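Local coordinates for protein bifunctional endomannanase/endoglucanase (Caldanaerobius polysaccharolyticus, PDB 3W0K) that probably hydrolyses internal beta-linkages of mannan and glucan chains, as an endo-acting glycoside hydrolase of family 5 with a beta/alpha barrel, at residues 201-206 against 223-228; 257-262 against 272-277. One frame throughout, in Å; residues are numbered along the deposited sequence.

Contact 1 (201-206 against 223-228); sequences MALTHY and PDLLWQ
Ala202, in the short helix 201-204, lies opposite Trp227 of strand 225-227, their CA atoms 6.7 Å apart. The backbones diverge from there: Leu203 CA and Leu225 CA are separated by 8.2 Å. The helix ends at Thr204; His205, the first residue to leave helical geometry, still bonds through its N to Met201 O. Between the two segments the contact is apolar. The Ala202 methyl forms a CH-pi contact with the five-membered ring of Trp227, CB standing 3.5 Å from its centroid and only 12° off the ring normal. Over the opposite face, offset toward the rim, lies CD of the next residue, Gln228. Met201 runs side by side with the indole, pointing the same way, and its CB meets Trp227 CH2 at 3.6 Å. Leu225 adds the tip of one branch: CD2 reaches Leu203 CB at 3.9 Å and also touches the Ala202 methyl. The bent Met201 chain (chi2 -71°, chi3 -83°) turns away from the strand, and its CE sits over the centre of the His205 ring. That imidazole is also held in its own plane, where His205 ND1 donates to Thr204 OG1 at 3.0 Å; the same hydroxyl bonds to the carbonyl of Tyr198. On the strand side, Asp224 and Leu225 form a G1 beta bulge facing Trp232 in the partner strand 230-232. Helix and hairpin both belong to the long excursion between barrel strand 192-197 and helix 234-249, an elaborated beta-alpha loop at the C-terminal end of a strand in a TIM barrel.

Contact 2 (257-262 against 272-277); sequences GEFGCF and RWFEDV
Phe259 CE1 meets the edge of the Phe274 ring, close to its plane, at 3.7 Å from Phe274 CE1. The CB bond of Phe259 points toward the helix, and chi1 of 83° puts CG between the backbone N and the carbonyl carbon. Beside this pair, Gly260 O approaches Trp273 CH2 obliquely at 3.5 Å. Cys261 CB touches both aromatics, 4.1 Å from Phe274 CE2 and only slightly farther from Trp273 CZ3. These residues join the end of strand 254-259 and the loop that follows it to helix 267-284, within the beta-alpha-beta unit of the TIM barrel that strand 287-290 completes. The two helix aromatics also stand against each other: Trp273 CZ3 is 3.6 Å above the Phe274 ring plane, over its centre. One helical turn on, Val277 CG1 lies over a face of the indole, toward its rim. The buried indole N-H of Trp273 is satisfied by the carbonyl of Gln199. Farther out, Phe259 meets the ring of Tyr288, while Leu325 and Leu321 of helix 319-327 touch Phe259 and Phe274 respectively. Away from the strand, Arg272 NH1 makes a salt bridge to Asp276 OD1 at 2.9 Å, and the other carboxylate oxygen of Asp276 bonds to Tyr222.

Overall arrangement
Contact 2 belongs to the barrel framework, its centre about 13 Å from the centre of the chain, and all its touching residues are buried. Contact 1 is more peripheral, about 21 Å out, and joins two parts of one long beta-alpha loop, with Met201 and Trp227 partly exposed. Both are mainly apolar, but contact 1 sets a methyl on an indole face, whereas contact 2 sets one phenyl ring against the edge of another, with Trp273 lying by the Gly260 carbonyl. Thr204 connects them: its O is probably hydrogen-bonded to Phe262 N (2.7 Å), and its CG2 packs on Trp273 CZ2. Helix 201-204 thus lies against both segments of contact 2, with Leu203 also touching Cys261 and Trp273.

Contact 1 (201-206 against 223-228)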
loop_
_atom_site.group_PDB
_atom_site.type_symbol
_atom_site.label_atom_id
_atom_site.label_comp_id
_atom_site.label_asym_id
_atom_site.label_seq_id
_atom_site.Cartn_x
_atom_site.Cartn_y
_atom_site.Cartn_z
ATOM N N MET A 201 14.121 2.845 -7.068
ATOM C CA MET A 201 14.312 1.671 -6.218
ATOM C C MET A 201 15.759 1.525 -5.752
ATOM O O MET A 201 16.018 0.981 -4.681
ATOM C CB MET A 201 13.873 0.402 -6.952
ATOM C CG MET A 201 12.375 0.276 -7.173
ATOM S SD MET A 201 11.470 -0.068 -5.649
ATOM C CE MET A 201 11.665 -1.842 -5.535
ATOM N N ALA A 202 16.694 2.018 -6.563
ATOM C CA ALA A 202 18.118 1.957 -6.240
ATOM C C ALA A 202 18.425 2.702 -4.946
ATOM O O ALA A 202 19.432 2.434 -4.288
ATOM C CB ALA A 202 18.938 2.537 -7.379
ATOM N N LEU A 203 17.552 3.638 -4.590
ATOM C CA LEU A 203 17.717 4.422 -3.374
ATOM C C LEU A 203 16.845 3.880 -2.241
ATOM O O LEU A 203 17.348 3.543 -1.171
ATOM C CB LEU A 203 17.381 5.895 -3.652
ATOM C CG LEU A 203 17.571 6.949 -2.552
ATOM C CD1 LEU A 203 17.760 8.307 -3.196
ATOM C CD2 LEU A 203 16.386 6.975 -1.595
ATOM N N THR A 204 15.548 3.746 -2.504
ATOM C CA THR A 204 14.596 3.284 -1.494
ATOM C C THR A 204 14.742 1.838 -1.044
ATOM O O THR A 204 14.446 1.516 0.101
ATOM C CB THR A 204 13.148 3.485 -1.954
ATOM O OG1 THR A 204 12.867 2.593 -3.039
ATOM C CG2 THR A 204 12.925 4.924 -2.406
ATOM N N HIS A 205 15.160 0.963 -1.953
ATOM C CA HIS A 205 15.323 -0.448 -1.622
ATOM C C HIS A 205 16.772 -0.918 -1.679
ATOM O O HIS A 205 17.047 -2.094 -1.924
ATOM C CB HIS A 205 14.430 -1.316 -2.517
ATOM C CG HIS A 205 12.986 -1.308 -2.120
ATOM N ND1 HIS A 205 12.205 -0.173 -2.158
ATOM C CD2 HIS A 205 12.178 -2.304 -1.682
ATOM C CE1 HIS A 205 10.979 -0.470 -1.761
ATOM N NE2 HIS A 205 10.936 -1.757 -1.468
ATOM N N TYR A 206 17.696 0.009 -1.440
ATOM C CA TYR A 206 19.120 -0.303 -1.433
ATOM C C TYR A 206 19.391 -1.358 -0.361
ATOM O O TYR A 206 19.023 -1.188 0.803
ATOM C CB TYR A 206 19.933 0.963 -1.153
ATOM C CG TYR A 206 21.416 0.732 -0.955
ATOM C CD1 TYR A 206 22.216 0.244 -1.990
ATOM C CD2 TYR A 206 22.026 1.031 0.263
ATOM C CE1 TYR A 206 23.590 0.063 -1.816
ATOM C CE2 TYR A 206 23.396 0.856 0.448
ATOM C CZ TYR A 206 24.170 0.373 -0.595
ATOM O OH TYR A 206 25.525 0.209 -0.414
ATOM N N PRO A 223 20.585 14.391 -5.151
ATOM C CA PRO A 223 19.924 14.074 -6.423
ATOM C C PRO A 223 20.844 13.585 -7.540
ATOM O O PRO A 223 22.050 13.425 -7.351
ATOM C CB PRO A 223 19.278 15.403 -6.797
ATOM C CG PRO A 223 20.309 16.385 -6.336
ATOM C CD PRO A 223 20.660 15.854 -4.965
ATOM N N ASP A 224 20.237 13.345 -8.701
ATOM C CA ASP A 224 20.928 12.887 -9.905
ATOM C C ASP A 224 21.544 11.494 -9.791
ATOM O O ASP A 224 22.655 11.253 -10.266
ATOM C CB ASP A 224 21.982 13.913 -10.341
ATOM C CG ASP A 224 21.384 15.279 -10.659
ATOM O OD1 ASP A 224 20.145 15.403 -10.769
ATOM O OD2 ASP A 224 22.167 16.240 -10.802
ATOM N N LEU A 225 20.797 10.573 -9.190
ATOM C CA LEU A 225 21.256 9.198 -9.024
ATOM C C LEU A 225 21.162 8.466 -10.356
ATOM O O LEU A 225 20.097 8.417 -10.970
ATOM C CB LEU A 225 20.408 8.471 -7.973
ATOM C CG LEU A 225 20.662 6.974 -7.763
ATOM C CD1 LEU A 225 22.090 6.735 -7.308
ATOM C CD2 LEU A 225 19.687 6.423 -6.734
ATOM N N LEU A 226 22.290 7.927 -10.811
ATOM C CA LEU A 226 22.326 7.189 -12.065
ATOM C C LEU A 226 21.899 5.752 -11.783
ATOM O O LEU A 226 22.520 5.058 -10.977
ATOM C CB LEU A 226 23.735 7.235 -12.673
ATOM C CG LEU A 226 23.964 6.764 -14.119
ATOM C CD1 LEU A 226 24.031 5.251 -14.200
ATOM C CD2 LEU A 226 22.885 7.320 -15.041
ATOM N N TRP A 227 20.828 5.325 -12.442
ATOM C CA TRP A 227 20.294 3.978 -12.272
ATOM C C TRP A 227 19.630 3.533 -13.570
ATOM O O TRP A 227 18.753 4.221 -14.094
ATOM C CB TRP A 227 19.282 3.962 -11.120
ATOM C CG TRP A 227 18.621 2.636 -10.883
ATOM C CD1 TRP A 227 19.234 1.420 -10.752
ATOM C CD2 TRP A 227 17.216 2.395 -10.735
ATOM N NE1 TRP A 227 18.295 0.439 -10.530
ATOM C CE2 TRP A 227 17.050 1.010 -10.516
ATOM C CE3 TRP A 227 16.082 3.217 -10.767
ATOM C CZ2 TRP A 227 15.792 0.427 -10.330
ATOM C CZ3 TRP A 227 14.831 2.637 -10.584
ATOM C CH2 TRP A 227 14.697 1.255 -10.367
ATOM N N GLN A 228 20.063 2.383 -14.082
ATOM C CA GLN A 228 19.532 1.822 -15.325
ATOM C C GLN A 228 19.729 2.775 -16.504
ATOM O O GLN A 228 18.877 2.870 -17.391
ATOM C CB GLN A 228 18.046 1.475 -15.169
ATOM C CG GLN A 228 17.762 0.395 -14.137
ATOM C CD GLN A 228 16.278 0.119 -13.966
ATOM O OE1 GLN A 228 15.450 1.032 -14.029
ATOM N NE2 GLN A 228 15.936 -1.143 -13.740
#

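Contact 2 (257-262 against 272-277)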
loop_
_atom_site.group_PDB
_atom_site.type_symbol
_atom_site.label_atom_id
_atom_site.label_comp_id
_atom_site.label_asym_id
_atom_site.label_seq_id
_atom_site.Cartn_x
_atom_site.Cartn_y
_atom_site.Cartn_z
ATOM N N GLY A 257 -0.581 4.741 -1.872
ATOM C CA GLY A 257 -0.816 3.707 -0.873
ATOM C C GLY A 257 0.377 3.286 -0.044
ATOM O O GLY A 257 0.214 2.830 1.093
ATOM N N GLU A 258 1.563 3.358 -0.642
ATOM C CA GLU A 258 2.809 3.022 0.037
ATOM C C GLU A 258 3.928 3.867 -0.533
ATOM O O GLU A 258 3.956 4.153 -1.731
ATOM C CB GLU A 258 3.247 1.580 -0.216
ATOM C CG GLU A 258 2.328 0.458 0.208
ATOM C CD GLU A 258 2.918 -0.902 -0.141
ATOM O OE1 GLU A 258 4.153 -1.008 -0.323
ATOM O OE2 GLU A 258 2.145 -1.879 -0.227
ATOM N N PHE A 259 4.853 4.244 0.340
ATOM C CA PHE A 259 6.050 4.973 -0.052
ATOM C C PHE A 259 7.026 4.925 1.108
ATOM O O PHE A 259 6.659 4.559 2.229
ATOM C CB PHE A 259 5.760 6.421 -0.504
ATOM C CG PHE A 259 5.633 7.417 0.616
ATOM C CD1 PHE A 259 6.605 8.401 0.795
ATOM C CD2 PHE A 259 4.525 7.411 1.455
ATOM C CE1 PHE A 259 6.470 9.367 1.793
ATOM C CE2 PHE A 259 4.380 8.371 2.457
ATOM C CZ PHE A 259 5.355 9.352 2.625
ATOM N N GLY A 260 8.286 5.226 0.828
ATOM C CA GLY A 260 9.271 5.213 1.889
ATOM C C GLY A 260 10.631 4.745 1.436
ATOM O O GLY A 260 10.836 4.410 0.266
ATOM N N CYS A 261 11.546 4.671 2.395
ATOM C CA CYS A 261 12.914 4.261 2.130
ATOM C C CYS A 261 13.377 3.255 3.176
ATOM O O CYS A 261 13.072 3.396 4.362
ATOM C CB CYS A 261 13.812 5.498 2.167
ATOM S SG CYS A 261 15.535 5.200 1.760
ATOM N N PHE A 262 14.116 2.243 2.726
ATOM C CA PHE A 262 14.651 1.206 3.605
ATOM C C PHE A 262 15.723 1.837 4.508
ATOM O O PHE A 262 16.135 2.979 4.282
ATOM C CB PHE A 262 15.219 0.066 2.757
ATOM C CG PHE A 262 15.501 -1.197 3.523
ATOM C CD1 PHE A 262 14.590 -1.695 4.449
ATOM C CD2 PHE A 262 16.675 -1.908 3.292
ATOM C CE1 PHE A 262 14.843 -2.883 5.130
ATOM C CE2 PHE A 262 16.937 -3.098 3.969
ATOM C CZ PHE A 262 16.018 -3.586 4.889
ATOM N N ARG A 272 16.826 13.823 1.558
ATOM C CA ARG A 272 16.860 14.622 0.334
ATOM C C ARG A 272 15.826 14.106 -0.670
ATOM O O ARG A 272 15.138 14.886 -1.330
ATOM C CB ARG A 272 18.261 14.589 -0.291
ATOM C CG ARG A 272 18.399 15.433 -1.548
ATOM C CD ARG A 272 18.124 16.898 -1.264
ATOM N NE ARG A 272 18.095 17.691 -2.490
ATOM C CZ ARG A 272 17.022 17.852 -3.259
ATOM N NH1 ARG A 272 15.870 17.273 -2.931
ATOM N NH2 ARG A 272 17.096 18.606 -4.348
ATOM N N TRP A 273 15.714 12.784 -0.757
ATOM C CA TRP A 273 14.759 12.152 -1.654
ATOM C C TRP A 273 13.331 12.386 -1.141
ATOM O O TRP A 273 12.433 12.711 -1.921
ATOM C CB TRP A 273 15.077 10.659 -1.784
ATOM C CG TRP A 273 13.997 9.864 -2.440
ATOM C CD1 TRP A 273 13.769 9.725 -3.779
ATOM C CD2 TRP A 273 12.964 9.130 -1.776
ATOM N NE1 TRP A 273 12.647 8.953 -3.989
ATOM C CE2 TRP A 273 12.135 8.577 -2.774
ATOM C CE3 TRP A 273 12.656 8.893 -0.429
ATOM C CZ2 TRP A 273 11.013 7.799 -2.469
ATOM C CZ3 TRP A 273 11.543 8.122 -0.126
ATOM C CH2 TRP A 273 10.734 7.585 -1.141
ATOM N N PHE A 274 13.135 12.252 0.171
ATOM C CA PHE A 274 11.818 12.482 0.775
ATOM C C PHE A 274 11.328 13.894 0.463
ATOM O O PHE A 274 10.151 14.105 0.182
ATOM C CB PHE A 274 11.875 12.307 2.296
ATOM C CG PHE A 274 11.551 10.917 2.770
ATOM C CD1 PHE A 274 10.277 10.386 2.593
ATOM C CD2 PHE A 274 12.507 10.159 3.438
ATOM C CE1 PHE A 274 9.961 9.117 3.082
ATOM C CE2 PHE A 274 12.201 8.888 3.929
ATOM C CZ PHE A 274 10.924 8.368 3.749
ATOM N N GLU A 275 12.236 14.865 0.524
ATOM C CA GLU A 275 11.874 16.246 0.241
ATOM C C GLU A 275 11.305 16.408 -1.164
ATOM O O GLU A 275 10.353 17.160 -1.364
ATOM C CB GLU A 275 13.073 17.167 0.462
ATOM C CG GLU A 275 13.453 17.288 1.931
ATOM C CD GLU A 275 14.761 18.016 2.159
ATOM O OE1 GLU A 275 15.669 17.915 1.306
ATOM O OE2 GLU A 275 14.889 18.678 3.209
ATOM N N ASP A 276 11.854 15.668 -2.123
ATOM C CA ASP A 276 11.368 15.726 -3.497
ATOM C C ASP A 276 10.003 15.066 -3.681
ATOM O O ASP A 276 9.085 15.689 -4.214
ATOM C CB ASP A 276 12.372 15.094 -4.461
ATOM C CG ASP A 276 13.467 16.053 -4.887
ATOM O OD1 ASP A 276 13.420 17.243 -4.508
ATOM O OD2 ASP A 276 14.368 15.611 -5.623
ATOM N N VAL A 277 9.862 13.814 -3.245
ATOM C CA VAL A 277 8.580 13.127 -3.410
ATOM C C VAL A 277 7.451 13.777 -2.628
ATOM O O VAL A 277 6.368 13.975 -3.166
ATOM C CB VAL A 277 8.646 11.605 -3.088
ATOM C CG1 VAL A 277 9.565 10.901 -4.073
ATOM C CG2 VAL A 277 9.091 11.362 -1.658
#